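Local coordinates for mRNA export factor (Human herpesvirus 1, PDB 4YXP), which regulates viral gene expression, inhibits cellular splicing and mediates nuclear export of viral intronless mRNAs, and forms an intertwined homodimer through its folded C-terminal domain, at the interface of chains A and B. Residues are numbered along the deposited sequence; one frame, centred on the assembly and turned at random. Chains: chain A/B, mRNA export factor.

The interface of chains A and B. Residues chain A 43, 48, 58-60, 89, 99, 102, 141; chain B 265, 268.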
# COMPACT_ATOMS: atom_id res chain seq x y z
N PHE A 43 10.63 -20.38 11.04
CA PHE A 43 10.34 -21.73 10.55
C PHE A 43 10.36 -22.75 11.69
O PHE A 43 9.94 -23.90 11.51
CB PHE A 43 11.32 -22.13 9.46
CG PHE A 43 11.00 -21.53 8.12
CD1 PHE A 43 10.06 -22.11 7.29
CD2 PHE A 43 11.64 -20.37 7.69
CE1 PHE A 43 9.75 -21.56 6.06
CE2 PHE A 43 11.35 -19.82 6.45
CZ PHE A 43 10.40 -20.41 5.64
N PHE A 48 12.09 -25.47 4.56
CA PHE A 48 12.05 -26.29 3.36
C PHE A 48 13.30 -27.15 3.30
O PHE A 48 14.41 -26.65 3.53
CB PHE A 48 11.97 -25.42 2.10
CG PHE A 48 10.65 -24.73 1.92
CD1 PHE A 48 9.50 -25.46 1.68
CD2 PHE A 48 10.56 -23.35 1.95
CE1 PHE A 48 8.28 -24.84 1.50
CE2 PHE A 48 9.35 -22.72 1.77
CZ PHE A 48 8.21 -23.46 1.54
N VAL A 58 17.20 -19.64 -1.81
CA VAL A 58 15.95 -18.95 -1.50
C VAL A 58 15.00 -19.83 -0.69
O VAL A 58 13.92 -19.40 -0.29
CB VAL A 58 15.25 -18.45 -2.79
CG1 VAL A 58 16.14 -17.44 -3.51
CG2 VAL A 58 14.90 -19.62 -3.70
N LEU A 59 15.41 -21.07 -0.43
CA LEU A 59 14.62 -21.96 0.42
C LEU A 59 15.01 -21.79 1.88
O LEU A 59 14.21 -22.05 2.77
CB LEU A 59 14.80 -23.41 -0.02
CG LEU A 59 14.17 -23.81 -1.35
CD1 LEU A 59 14.45 -25.27 -1.66
CD2 LEU A 59 12.67 -23.54 -1.36
N ALA A 60 16.24 -21.34 2.12
CA ALA A 60 16.72 -21.14 3.48
C ALA A 60 15.99 -19.99 4.16
O ALA A 60 15.41 -19.13 3.49
CB ALA A 60 18.22 -20.86 3.47
N PHE A 89 7.38 -26.94 -2.70
CA PHE A 89 6.20 -26.31 -2.13
C PHE A 89 5.13 -27.34 -1.77
O PHE A 89 4.59 -27.33 -0.66
CB PHE A 89 5.60 -25.29 -3.11
CG PHE A 89 6.40 -24.01 -3.25
CD1 PHE A 89 7.29 -23.60 -2.27
CD2 PHE A 89 6.23 -23.20 -4.37
CE1 PHE A 89 8.01 -22.42 -2.41
CE2 PHE A 89 6.94 -22.03 -4.51
CZ PHE A 89 7.83 -21.64 -3.53
N ALA A 99 6.11 -19.76 4.95
CA ALA A 99 6.61 -18.95 3.84
C ALA A 99 5.53 -18.00 3.31
O ALA A 99 5.82 -16.84 3.02
CB ALA A 99 7.11 -19.85 2.73
N MET A 102 4.97 -15.00 5.61
CA MET A 102 6.08 -14.07 5.53
C MET A 102 6.07 -13.31 4.21
O MET A 102 6.23 -12.09 4.18
CB MET A 102 7.41 -14.81 5.72
CG MET A 102 7.57 -15.41 7.11
SD MET A 102 9.07 -16.40 7.29
CE MET A 102 10.32 -15.12 7.24
N PRO A 141 3.12 -20.68 -1.87
CA PRO A 141 3.40 -19.33 -1.38
C PRO A 141 3.26 -18.23 -2.43
O PRO A 141 2.84 -17.12 -2.08
CB PRO A 141 4.85 -19.42 -0.89
CG PRO A 141 5.04 -20.86 -0.57
CD PRO A 141 4.25 -21.60 -1.60
N HIS B 265 12.62 -14.08 4.46
CA HIS B 265 12.25 -15.12 3.50
C HIS B 265 10.98 -14.71 2.77
O HIS B 265 10.18 -13.95 3.30
CB HIS B 265 12.05 -16.45 4.24
CG HIS B 265 11.59 -17.58 3.36
ND1 HIS B 265 12.45 -18.55 2.89
CD2 HIS B 265 10.37 -17.89 2.87
CE1 HIS B 265 11.78 -19.41 2.15
NE2 HIS B 265 10.51 -19.04 2.13
N TYR B 268 11.51 -15.60 -4.29
CA TYR B 268 12.14 -16.79 -4.86
C TYR B 268 12.92 -16.54 -6.16
O TYR B 268 13.98 -17.15 -6.36
CB TYR B 268 11.07 -17.87 -5.07
CG TYR B 268 10.40 -18.22 -3.77
CD1 TYR B 268 11.04 -19.01 -2.83
CD2 TYR B 268 9.15 -17.70 -3.45
CE1 TYR B 268 10.45 -19.30 -1.62
CE2 TYR B 268 8.55 -17.99 -2.24
CZ TYR B 268 9.21 -18.79 -1.33
OH TYR B 268 8.62 -19.08 -0.12
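B:His265 pushes its imidazole into a pocket of chain A, where ND1 donates a nearly straight hydrogen bond to the carbonyl O of A:Ala60 at 3.1 Å. That oxygen lies in the imidazole plane, although ND1 itself sits above the plane of the carbonyl. With CG anti to the backbone N (chi1 177°), the ring extends away from its own backbone to meet A:Phe43, whose edge is turned onto one imidazole face, the planes 80° apart and A:Phe43 CZ 3.7 Å from B:His265 CD2. A:Phe48 brings CE2 in beside NE2, and the end methyl CE of A:Met102, its chain bent at chi3, packs against B:His265 CB. On the second nitrogen, NE2 hydrogen-bonds the phenol OH of B:Tyr268 at 2.9 Å, a bent bond whose partner is tilted from the ring plane. Partners at both nitrogens should help set the imidazole's rotation; if both carry hydrogen the ring would be protonated, which the model does not show.

B:Tyr268 reaches tip to tip toward A:Phe89, which sets its edge over the phenol face, CZ to CZ at 3.9 Å; A:Pro141 CD in turn covers a face of A:Phe89. Both A:Val58 methyls pack by the backbone O of B:Tyr268. This patch belongs to the two-fold homodimer interface, in which the C-terminal segment, important for dimerization, of each subunit inserts into the other. Alongside the NE2–OH bond, the methyl CB of A:Ala99 lies 3.3 Å from B:Tyr268 OH.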